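Local coordinates for protein flavin-containing monooxygenase (Allium sativum, PDB 6WPU) that probably uses bound flavin-adenine dinucleotide to oxygenate the sulfur atom of S-allyl-L-cysteine in garlic, at residues 114-119 and 440-445; 93-98 and 105-110; 49-54 and 157-162. One frame throughout, in Å; residues are numbered along the deposited sequence.

Contact 1: residues 114-119 and 440-445; sequences RRRFPG and WDDDHL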
# COMPACT_ATOMS: atom_id res chain seq x y z
N ARG A 114 21.12 7.37 6.43
CA ARG A 114 21.08 7.04 7.85
C ARG A 114 19.97 7.75 8.62
O ARG A 114 19.92 7.63 9.85
CB ARG A 114 22.43 7.37 8.50
CG ARG A 114 23.59 6.53 8.00
CD ARG A 114 24.80 6.70 8.91
NE ARG A 114 25.28 5.41 9.40
CZ ARG A 114 24.90 4.85 10.55
NH1 ARG A 114 24.04 5.47 11.34
NH2 ARG A 114 25.39 3.67 10.90
N ARG A 115 19.09 8.48 7.93
CA ARG A 115 18.07 9.25 8.62
C ARG A 115 16.99 8.33 9.19
O ARG A 115 16.69 7.27 8.64
CB ARG A 115 17.42 10.26 7.68
CG ARG A 115 18.32 11.42 7.34
CD ARG A 115 17.62 12.37 6.38
NE ARG A 115 17.39 11.70 5.10
CZ ARG A 115 16.81 12.28 4.06
NH1 ARG A 115 16.38 13.53 4.16
NH2 ARG A 115 16.64 11.60 2.93
N ARG A 116 16.40 8.78 10.30
CA ARG A 116 15.30 8.04 10.91
C ARG A 116 14.13 7.90 9.95
O ARG A 116 13.47 6.86 9.92
CB ARG A 116 14.85 8.73 12.20
CG ARG A 116 13.73 7.99 12.89
CD ARG A 116 13.81 8.16 14.36
NE ARG A 116 12.80 7.34 15.02
CZ ARG A 116 11.91 7.80 15.89
NH1 ARG A 116 11.92 9.10 16.22
NH2 ARG A 116 11.03 6.97 16.44
N PHE A 117 13.86 8.94 9.16
CA PHE A 117 12.86 8.89 8.09
C PHE A 117 13.60 9.00 6.77
O PHE A 117 13.77 10.10 6.24
CB PHE A 117 11.82 10.00 8.21
CG PHE A 117 10.91 9.89 9.41
CD1 PHE A 117 11.36 10.27 10.67
CD2 PHE A 117 9.60 9.47 9.27
CE1 PHE A 117 10.52 10.20 11.77
CE2 PHE A 117 8.76 9.39 10.36
CZ PHE A 117 9.21 9.76 11.61
N PRO A 118 14.09 7.89 6.21
CA PRO A 118 14.95 7.98 5.03
C PRO A 118 14.15 8.09 3.75
O PRO A 118 12.92 7.97 3.72
CB PRO A 118 15.73 6.66 5.10
CG PRO A 118 14.72 5.70 5.69
CD PRO A 118 14.03 6.52 6.76
N GLY A 119 14.88 8.29 2.66
CA GLY A 119 14.27 8.30 1.35
C GLY A 119 13.98 6.90 0.84
O GLY A 119 14.49 5.90 1.36
N TRP A 440 11.63 15.37 16.37
CA TRP A 440 10.83 14.43 17.12
C TRP A 440 11.31 14.44 18.56
O TRP A 440 12.40 14.92 18.86
CB TRP A 440 10.89 13.01 16.54
CG TRP A 440 12.29 12.44 16.48
CD1 TRP A 440 13.01 11.91 17.52
CD2 TRP A 440 13.13 12.35 15.33
NE1 TRP A 440 14.25 11.49 17.08
CE2 TRP A 440 14.34 11.76 15.73
CE3 TRP A 440 12.97 12.72 13.99
CZ2 TRP A 440 15.40 11.53 14.85
CZ3 TRP A 440 14.02 12.49 13.11
CH2 TRP A 440 15.22 11.90 13.55
N ASP A 441 10.48 13.89 19.44
CA ASP A 441 10.78 13.91 20.87
C ASP A 441 10.66 12.52 21.50
O ASP A 441 10.51 12.42 22.72
CB ASP A 441 9.88 14.91 21.58
CG ASP A 441 10.40 15.28 22.96
OD1 ASP A 441 11.60 15.63 23.06
OD2 ASP A 441 9.62 15.22 23.93
N ASP A 442 10.71 11.45 20.71
CA ASP A 442 10.58 10.11 21.27
C ASP A 442 11.90 9.34 21.17
O ASP A 442 11.92 8.17 20.76
CB ASP A 442 9.45 9.35 20.58
CG ASP A 442 9.71 9.14 19.10
OD1 ASP A 442 10.36 10.02 18.50
OD2 ASP A 442 9.28 8.09 18.55
N ASP A 443 13.01 9.99 21.55
CA ASP A 443 14.29 9.30 21.61
C ASP A 443 14.26 8.15 22.61
O ASP A 443 15.04 7.20 22.47
CB ASP A 443 15.40 10.28 21.99
CG ASP A 443 15.51 11.44 21.01
OD1 ASP A 443 14.62 12.32 21.01
OD2 ASP A 443 16.49 11.47 20.23
N HIS A 444 13.39 8.23 23.63
CA HIS A 444 13.27 7.16 24.61
C HIS A 444 12.64 5.91 24.01
O HIS A 444 12.94 4.80 24.46
CB HIS A 444 12.45 7.64 25.81
CG HIS A 444 11.05 8.07 25.47
ND1 HIS A 444 10.77 9.22 24.77
CD2 HIS A 444 9.85 7.50 25.76
CE1 HIS A 444 9.46 9.34 24.63
NE2 HIS A 444 8.88 8.31 25.21
N LEU A 445 11.77 6.07 23.01
CA LEU A 445 11.26 4.91 22.29
C LEU A 445 12.30 4.34 21.33
O LEU A 445 12.35 3.13 21.12
CB LEU A 445 9.99 5.28 21.52
CG LEU A 445 8.87 5.91 22.34
CD1 LEU A 445 7.69 6.23 21.43
CD2 LEU A 445 8.44 5.01 23.49
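Arg116 meets Asp442 and Trp440 in a two-pronged, end-on salt bridge backed by a cation-pi contact, joining the loop ahead of helix 120-133 to the turn that leads into helix 443-453 near the chain's C-terminus. NH1 of Arg116 donates to OD1 of Asp442 at 2.9 Å, and NH2 donates to OD2 at 3.0 Å. Both bonds are nearly straight and reach the syn sides of the oxygens. The oxygens lie close to the guanidinium plane, yet the carboxylate is twisted 37° from it, so the donors stand out of the carboxylate plane.

Trp440 presents one indole face to the same arginine. CZ of Arg116 lies 4.5 Å from the centroid of the five-membered ring, almost on its normal, while the guanidinium plane is steeply inclined at 77° and brings NH1 nearest. Farther back, CG of Arg116 is anti to the backbone N (chi1 -178°), and a bend at chi2 brings CD over the six-membered ring, 4.0 Å from its centroid, as a CH-pi contact. CB of Arg116 comes within 3.5 Å of Trp440 CH2.

In the second shell, Glu96 takes Arg116 NE in another salt bridge; with all three nitrogens engaged by two carboxylates, the guanidinium is fixed in rotation. Met421 of helix 416-431 touches both Arg116 and Asp442. Although Asp442 occupies the N-cap position, its side chain makes no capping bond. Phe117, whose ring also meets Tyr436 edge-to-face, brings CE1 to 4.2 Å from Trp440 CE3.

Contact 2: residues 93-98 and 105-110; sequences LPREVM and FVEKTN. With FAD (flavin-adenine dinucleotide), chain B; SO4 (sulfate ion), chain H.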
# COMPACT_ATOMS: atom_id res chain seq x y z
N LEU A 93 6.78 6.92 8.16
CA LEU A 93 6.93 6.21 9.42
C LEU A 93 8.41 6.16 9.76
O LEU A 93 9.25 6.08 8.85
CB LEU A 93 6.37 4.78 9.31
CG LEU A 93 4.88 4.61 9.02
CD1 LEU A 93 4.59 3.15 8.71
CD2 LEU A 93 4.07 5.09 10.22
N PRO A 94 8.77 6.25 11.04
CA PRO A 94 10.17 6.10 11.42
C PRO A 94 10.64 4.69 11.09
O PRO A 94 9.86 3.74 11.12
CB PRO A 94 10.18 6.37 12.92
CG PRO A 94 8.80 6.00 13.36
CD PRO A 94 7.88 6.29 12.21
N ARG A 95 11.92 4.58 10.74
CA ARG A 95 12.38 3.32 10.16
C ARG A 95 12.30 2.17 11.16
O ARG A 95 12.12 1.02 10.75
CB ARG A 95 13.80 3.49 9.61
CG ARG A 95 14.87 3.82 10.65
CD ARG A 95 16.16 4.29 9.99
NE ARG A 95 16.81 3.26 9.19
CZ ARG A 95 17.65 3.50 8.18
NH1 ARG A 95 17.92 4.75 7.81
NH2 ARG A 95 18.21 2.48 7.51
N GLU A 96 12.41 2.45 12.47
CA GLU A 96 12.29 1.38 13.46
C GLU A 96 10.93 0.71 13.39
O GLU A 96 10.82 -0.51 13.56
CB GLU A 96 12.54 1.90 14.88
CG GLU A 96 13.92 2.52 15.14
CD GLU A 96 13.97 4.01 14.80
OE1 GLU A 96 12.91 4.60 14.50
OE2 GLU A 96 15.08 4.59 14.83
N VAL A 97 9.88 1.50 13.13
CA VAL A 97 8.51 0.98 13.09
C VAL A 97 8.29 0.11 11.85
O VAL A 97 7.54 -0.87 11.91
CB VAL A 97 7.52 2.16 13.16
CG1 VAL A 97 6.21 1.86 12.43
CG2 VAL A 97 7.25 2.53 14.58
N MET A 98 8.96 0.44 10.74
CA MET A 98 8.65 -0.16 9.45
C MET A 98 9.21 -1.56 9.24
O MET A 98 8.70 -2.29 8.39
CB MET A 98 9.20 0.71 8.33
CG MET A 98 8.43 1.98 8.08
SD MET A 98 9.26 2.94 6.80
CE MET A 98 9.28 1.82 5.40
N PHE A 105 14.97 -2.58 10.59
CA PHE A 105 15.30 -1.62 9.53
C PHE A 105 16.27 -0.57 10.08
O PHE A 105 16.00 0.63 10.12
CB PHE A 105 14.01 -1.00 8.98
CG PHE A 105 14.21 -0.06 7.80
CD1 PHE A 105 15.41 0.00 7.11
CD2 PHE A 105 13.16 0.76 7.38
CE1 PHE A 105 15.57 0.87 6.03
CE2 PHE A 105 13.31 1.63 6.30
CZ PHE A 105 14.51 1.69 5.63
N VAL A 106 17.43 -1.06 10.53
CA VAL A 106 18.45 -0.19 11.10
C VAL A 106 19.34 0.35 9.98
O VAL A 106 19.22 -0.05 8.82
CB VAL A 106 19.29 -0.90 12.18
CG1 VAL A 106 18.44 -1.16 13.42
CG2 VAL A 106 19.88 -2.21 11.65
N GLU A 107 20.22 1.28 10.34
CA GLU A 107 21.19 1.82 9.40
C GLU A 107 22.13 0.73 8.91
O GLU A 107 22.35 -0.28 9.59
CB GLU A 107 21.99 2.94 10.08
CG GLU A 107 21.17 4.19 10.49
CD GLU A 107 20.24 3.98 11.70
OE1 GLU A 107 20.14 2.85 12.23
OE2 GLU A 107 19.61 4.98 12.12
N LYS A 108 22.66 0.91 7.70
CA LYS A 108 23.76 0.08 7.23
C LYS A 108 24.99 0.29 8.10
O LYS A 108 25.11 1.28 8.83
CB LYS A 108 24.10 0.39 5.77
CG LYS A 108 22.96 0.19 4.79
CD LYS A 108 23.49 -0.11 3.39
CE LYS A 108 23.56 1.13 2.52
NZ LYS A 108 24.36 0.86 1.29
N THR A 109 25.93 -0.66 8.02
CA THR A 109 27.17 -0.53 8.79
C THR A 109 27.99 0.66 8.30
O THR A 109 28.52 1.43 9.11
CB THR A 109 28.00 -1.81 8.71
OG1 THR A 109 27.29 -2.89 9.32
CG2 THR A 109 29.34 -1.62 9.41
N ASN A 110 28.09 0.83 6.98
CA ASN A 110 28.75 1.97 6.37
C ASN A 110 27.87 2.49 5.24
O ASN A 110 27.57 1.75 4.30
CB ASN A 110 30.14 1.60 5.85
PA FAD B . 3.81 -3.57 -4.16
O1A FAD B . 5.00 -2.78 -3.61
O2A FAD B . 2.88 -2.96 -5.09
O5B FAD B . 4.23 -4.80 -4.93
C5B FAD B . 3.42 -5.65 -5.74
C4B FAD B . 4.29 -6.42 -6.76
O4B FAD B . 3.57 -7.36 -7.51
C3B FAD B . 4.99 -5.51 -7.73
O3B FAD B . 6.35 -5.79 -7.77
C2B FAD B . 4.37 -5.82 -9.05
O2B FAD B . 5.23 -5.66 -10.11
C1B FAD B . 3.98 -7.25 -8.85
N9A FAD B . 2.87 -7.68 -9.68
C8A FAD B . 1.67 -7.01 -9.83
N7A FAD B . 0.87 -7.68 -10.67
C5A FAD B . 1.54 -8.82 -11.13
C6A FAD B . 1.22 -9.86 -12.01
N6A FAD B . -0.06 -9.91 -12.67
N1A FAD B . 2.11 -10.84 -12.22
C2A FAD B . 3.33 -10.84 -11.63
N3A FAD B . 3.69 -9.85 -10.77
C4A FAD B . 2.83 -8.84 -10.51
N1 FAD B . 4.78 1.85 3.77
C2 FAD B . 5.78 2.04 4.79
O2 FAD B . 6.09 1.03 5.63
N3 FAD B . 6.34 3.28 4.99
C4 FAD B . 6.02 4.33 4.16
O4 FAD B . 6.58 5.56 4.32
C4X FAD B . 5.19 4.12 2.96
N5 FAD B . 5.06 5.12 2.00
C5X FAD B . 4.30 4.88 0.86
C6 FAD B . 4.17 5.90 -0.09
C7 FAD B . 3.42 5.65 -1.24
C7M FAD B . 3.27 6.75 -2.26
C8 FAD B . 2.81 4.41 -1.43
C8M FAD B . 1.99 4.13 -2.65
C9 FAD B . 2.94 3.40 -0.48
C9A FAD B . 3.68 3.63 0.67
N10 FAD B . 3.83 2.59 1.64
C10 FAD B . 4.59 2.82 2.80
C1' FAD B . 3.14 1.30 1.46
C2' FAD B . 3.72 0.28 0.50
O2' FAD B . 2.73 -0.10 -0.37
C3' FAD B . 4.07 -0.92 1.36
O3' FAD B . 5.18 -0.48 2.05
C4' FAD B . 4.44 -2.19 0.60
O4' FAD B . 5.36 -1.84 -0.37
C5' FAD B . 3.28 -2.99 0.00
O5' FAD B . 3.93 -3.83 -0.90
P FAD B . 3.33 -4.96 -1.84
O1P FAD B . 4.34 -6.15 -2.04
O2P FAD B . 1.90 -5.27 -1.23
O3P FAD B . 2.82 -4.09 -3.14
S SO4 H . 26.36 -3.16 5.34
O1 SO4 H . 27.02 -1.87 5.10
O2 SO4 H . 25.03 -3.16 4.71
O3 SO4 H . 26.19 -3.38 6.77
O4 SO4 H . 27.17 -4.25 4.78
O HOH W 1 12.53 -2.34 12.28
O HOH W 2 17.61 3.11 14.56
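Arg95 folds its side chain against Phe105, Val106 and Glu107, so that a buried guanidinium pins the loop 105-110 beside the short helix 95-98. NE donates to the carbonyl O of Phe105 at 2.9 Å; the bond is nearly straight and lies in the guanidinium plane, though the donor is tilted 31° from the carbonyl plane. NH2 adds a weak, bent bond to Val106 O at 3.0 Å.

The conformation makes this possible: CG of Arg95 lies between the backbone N and the carbonyl carbon (chi1 64°), and a bend at chi3 turns the guanidinium back over the loop. CB then rests over the Phe105 ring, 4.0 Å from its centroid, and CZ makes an off-centre cation-pi contact. Phe105 CZ lies over one face of the Arg95 guanidinium, offset toward the rim, and Glu107 CG over the other, near its centre. The Glu107 carboxylate, only 12° from parallel, offers charge proximity alone, since no N-H points at it. The remaining donor capacity goes to the backbone O atoms of Asp113 and Arg115 through NH1, and to Glu122 through NH2. A leucine in place of Arg95 would probably leave the carbonyls of Phe105 and Val106 and the Glu122 carboxylate without their donor and free the loop to shift.

Met98, a residue of the FAD pocket, links the flavin wall to loop 105-110: its CB lies 4.1 Å from Phe105 CD2, at the ring edge. A bend at chi3 puts Met98 CE 3.3 Å from FAD O2, while SD accepts a weak hydrogen bond from FAD N3 at 3.5 Å.

Around this, helix 120-133 supplies Val123 and Tyr126 against Phe105, helix 416-431 packs Met421 on Val97, and helix 443-453 packs Val446 and Ala449 on Glu96.

Contact 3: residues 49-54 and 157-162; sequences TIFERG and WTVKWK. With FAD (flavin-adenine dinucleotide), chain B; SO4 (sulfate ion), chain G.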
# COMPACT_ATOMS: atom_id res chain seq x y z
N THR A 49 6.67 -21.09 -6.26
CA THR A 49 7.09 -20.41 -7.47
C THR A 49 6.66 -18.95 -7.34
O THR A 49 5.48 -18.67 -7.10
CB THR A 49 6.47 -21.04 -8.73
OG1 THR A 49 6.86 -22.42 -8.82
CG2 THR A 49 6.91 -20.30 -9.99
N ILE A 50 7.61 -18.03 -7.47
CA ILE A 50 7.36 -16.61 -7.30
C ILE A 50 7.34 -15.96 -8.68
O ILE A 50 8.32 -16.07 -9.43
CB ILE A 50 8.42 -15.95 -6.41
CG1 ILE A 50 8.64 -16.79 -5.14
CG2 ILE A 50 8.02 -14.52 -6.11
CD1 ILE A 50 9.99 -16.54 -4.48
N PHE A 51 6.25 -15.28 -9.01
CA PHE A 51 6.12 -14.59 -10.29
C PHE A 51 6.24 -13.10 -10.05
O PHE A 51 5.52 -12.55 -9.21
CB PHE A 51 4.77 -14.91 -10.96
CG PHE A 51 4.55 -16.36 -11.23
CD1 PHE A 51 4.96 -16.94 -12.43
CD2 PHE A 51 3.96 -17.17 -10.26
CE1 PHE A 51 4.78 -18.30 -12.68
CE2 PHE A 51 3.76 -18.53 -10.49
CZ PHE A 51 4.16 -19.10 -11.71
N GLU A 52 7.14 -12.45 -10.78
CA GLU A 52 7.28 -10.99 -10.72
C GLU A 52 7.25 -10.43 -12.13
O GLU A 52 8.07 -10.81 -12.98
CB GLU A 52 8.57 -10.59 -10.00
CG GLU A 52 8.90 -9.09 -10.11
CD GLU A 52 7.75 -8.18 -9.68
OE1 GLU A 52 7.37 -7.28 -10.48
OE2 GLU A 52 7.23 -8.34 -8.55
N ARG A 53 6.32 -9.51 -12.37
CA ARG A 53 6.16 -8.91 -13.69
C ARG A 53 7.36 -8.05 -14.08
O ARG A 53 7.78 -8.05 -15.24
CB ARG A 53 4.86 -8.11 -13.71
CG ARG A 53 4.84 -6.97 -14.67
CD ARG A 53 4.26 -5.74 -14.00
NE ARG A 53 5.18 -5.16 -13.02
CZ ARG A 53 6.21 -4.37 -13.31
NH1 ARG A 53 6.98 -3.89 -12.34
NH2 ARG A 53 6.48 -4.06 -14.58
N GLY A 54 7.93 -7.31 -13.12
CA GLY A 54 9.06 -6.45 -13.41
C GLY A 54 10.38 -7.19 -13.48
O GLY A 54 10.46 -8.42 -13.39
N TRP A 157 -4.83 -25.19 -8.54
CA TRP A 157 -4.85 -23.94 -9.28
C TRP A 157 -3.84 -24.00 -10.41
O TRP A 157 -2.77 -24.60 -10.26
CB TRP A 157 -4.54 -22.75 -8.36
CG TRP A 157 -5.64 -22.48 -7.36
CD1 TRP A 157 -5.81 -23.06 -6.13
CD2 TRP A 157 -6.72 -21.55 -7.52
NE1 TRP A 157 -6.93 -22.55 -5.51
CE2 TRP A 157 -7.51 -21.62 -6.34
CE3 TRP A 157 -7.10 -20.67 -8.54
CZ2 TRP A 157 -8.66 -20.84 -6.16
CZ3 TRP A 157 -8.23 -19.90 -8.36
CH2 TRP A 157 -8.99 -19.99 -7.18
N THR A 158 -4.19 -23.38 -11.53
CA THR A 158 -3.26 -23.18 -12.63
C THR A 158 -2.97 -21.69 -12.74
O THR A 158 -3.90 -20.88 -12.82
CB THR A 158 -3.83 -23.71 -13.94
OG1 THR A 158 -4.04 -25.12 -13.82
CG2 THR A 158 -2.86 -23.45 -15.08
N VAL A 159 -1.69 -21.34 -12.69
CA VAL A 159 -1.23 -19.98 -12.92
C VAL A 159 -0.62 -19.92 -14.31
O VAL A 159 0.33 -20.65 -14.62
CB VAL A 159 -0.21 -19.56 -11.86
CG1 VAL A 159 0.27 -18.11 -12.12
CG2 VAL A 159 -0.82 -19.69 -10.47
N LYS A 160 -1.16 -19.05 -15.15
CA LYS A 160 -0.66 -18.83 -16.50
C LYS A 160 0.01 -17.46 -16.53
O LYS A 160 -0.53 -16.49 -16.01
CB LYS A 160 -1.80 -18.91 -17.51
CG LYS A 160 -1.41 -18.56 -18.92
CD LYS A 160 -2.60 -18.69 -19.85
CE LYS A 160 -2.32 -18.04 -21.21
NZ LYS A 160 -3.51 -17.34 -21.76
N TRP A 161 1.20 -17.39 -17.13
CA TRP A 161 2.01 -16.18 -17.11
C TRP A 161 2.50 -15.87 -18.52
O TRP A 161 2.55 -16.75 -19.39
CB TRP A 161 3.22 -16.32 -16.17
CG TRP A 161 4.08 -17.53 -16.48
CD1 TRP A 161 3.91 -18.80 -16.00
CD2 TRP A 161 5.24 -17.58 -17.33
NE1 TRP A 161 4.87 -19.64 -16.51
CE2 TRP A 161 5.71 -18.92 -17.32
CE3 TRP A 161 5.92 -16.64 -18.09
CZ2 TRP A 161 6.82 -19.34 -18.05
CZ3 TRP A 161 7.03 -17.05 -18.82
CH2 TRP A 161 7.47 -18.39 -18.79
N LYS A 162 2.85 -14.60 -18.75
CA LYS A 162 3.40 -14.12 -20.01
C LYS A 162 4.79 -13.55 -19.76
O LYS A 162 5.01 -12.87 -18.76
CB LYS A 162 2.48 -13.04 -20.65
PA FAD B . 3.81 -3.57 -4.16
O1A FAD B . 5.00 -2.78 -3.61
O2A FAD B . 2.88 -2.96 -5.09
O5B FAD B . 4.23 -4.80 -4.93
C5B FAD B . 3.42 -5.65 -5.74
C4B FAD B . 4.29 -6.42 -6.76
O4B FAD B . 3.57 -7.36 -7.51
C3B FAD B . 4.99 -5.51 -7.73
O3B FAD B . 6.35 -5.79 -7.77
C2B FAD B . 4.37 -5.82 -9.05
O2B FAD B . 5.23 -5.66 -10.11
C1B FAD B . 3.98 -7.25 -8.85
N9A FAD B . 2.87 -7.68 -9.68
C8A FAD B . 1.67 -7.01 -9.83
N7A FAD B . 0.87 -7.68 -10.67
C5A FAD B . 1.54 -8.82 -11.13
C6A FAD B . 1.22 -9.86 -12.01
N6A FAD B . -0.06 -9.91 -12.67
N1A FAD B . 2.11 -10.84 -12.22
C2A FAD B . 3.33 -10.84 -11.63
N3A FAD B . 3.69 -9.85 -10.77
C4A FAD B . 2.83 -8.84 -10.51
N1 FAD B . 4.78 1.85 3.77
C2 FAD B . 5.78 2.04 4.79
O2 FAD B . 6.09 1.03 5.63
N3 FAD B . 6.34 3.28 4.99
C4 FAD B . 6.02 4.33 4.16
O4 FAD B . 6.58 5.56 4.32
C4X FAD B . 5.19 4.12 2.96
N5 FAD B . 5.06 5.12 2.00
C5X FAD B . 4.30 4.88 0.86
C6 FAD B . 4.17 5.90 -0.09
C7 FAD B . 3.42 5.65 -1.24
C7M FAD B . 3.27 6.75 -2.26
C8 FAD B . 2.81 4.41 -1.43
C8M FAD B . 1.99 4.13 -2.65
C9 FAD B . 2.94 3.40 -0.48
C9A FAD B . 3.68 3.63 0.67
N10 FAD B . 3.83 2.59 1.64
C10 FAD B . 4.59 2.82 2.80
C1' FAD B . 3.14 1.30 1.46
C2' FAD B . 3.72 0.28 0.50
O2' FAD B . 2.73 -0.10 -0.37
C3' FAD B . 4.07 -0.92 1.36
O3' FAD B . 5.18 -0.48 2.05
C4' FAD B . 4.44 -2.19 0.60
O4' FAD B . 5.36 -1.84 -0.37
C5' FAD B . 3.28 -2.99 0.00
O5' FAD B . 3.93 -3.83 -0.90
P FAD B . 3.33 -4.96 -1.84
O1P FAD B . 4.34 -6.15 -2.04
O2P FAD B . 1.90 -5.27 -1.23
O3P FAD B . 2.82 -4.09 -3.14
S SO4 G . 10.31 -2.98 -14.87
O1 SO4 G . 10.61 -1.62 -15.33
O2 SO4 G . 8.87 -3.14 -14.69
O3 SO4 G . 10.99 -3.23 -13.60
O4 SO4 G . 10.80 -3.93 -15.87
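A junction between two sheets places Phe51, of the parallel strand 47-52, against Val159 and Trp161 of strand 157-163, the middle strand of a three-stranded antiparallel sheet. Val159 CG1 lies over one face of the Phe51 ring, 4.2 Å from its centroid and 22° off the normal, offset toward the rim, in a CH-pi contact. Phe51 CG stands opposite its own carbonyl carbon (chi1 -59°), which aims the ring toward strand 157-163. There Phe51 CE1 comes to 3.5 Å from Trp161 CD1. The two rings are inclined at 37°, an oblique pairing. Phe173 and Val146, from the two strands flanking 157-163, also touch Phe51, so the ring packs against side chains from all three antiparallel strands.

Strand 47-52 belongs to the Rossmann-type FAD-binding fold, next to strand 24-28, which leads into a glycine-rich turn (Gly29, Gly31 and Gly34) consistent with the GxGxxG pattern. As is usual in this fold, an acidic residue associated with the second strand holds the adenosine ribose. Next to Phe51, Glu52 OE1 accepts from FAD O2B at 2.7 Å and OE2 from O3B at 2.8 Å. Gly54 N donates to the anti lone pair of Glu52 OE1 at 2.7 Å, and Ala30 N donates to OE2, so the carboxylate is fixed by backbone amides as well as by the cofactor.

Arg53 NE donates to FAD O2B, which lies in the guanidinium plane, at 3.0 Å. Arg53 NH2 meanwhile grips O2 of a sulfate, probably from the crystallisation liquor, at 2.6 Å; Ser55 OG binds the same ion.

How the contacts relate
All three contacts are largely buried, centred 19 to 22 Å from the chain's centre; Trp440 and Trp161 are partly exposed, whereas Arg116 and Arg95, which carry the polar grip of contacts 1 and 2, are buried. Contacts 1 and 2 touch and share helices 416-431 and 443-453 as surroundings; Glu96 of contact 2 is the second carboxylate of Arg116. Contact 3 lies across the chain's centre, about 38 Å from contact 1 centre to centre, and its two segments, from different sheets, meet through apolar and aromatic side chains, with no polar bond between them. Contacts 2 and 3 both touch FAD: a methionine meets the flavin ring, whereas charged groups of segment 49-54 hold the adenosine ribose.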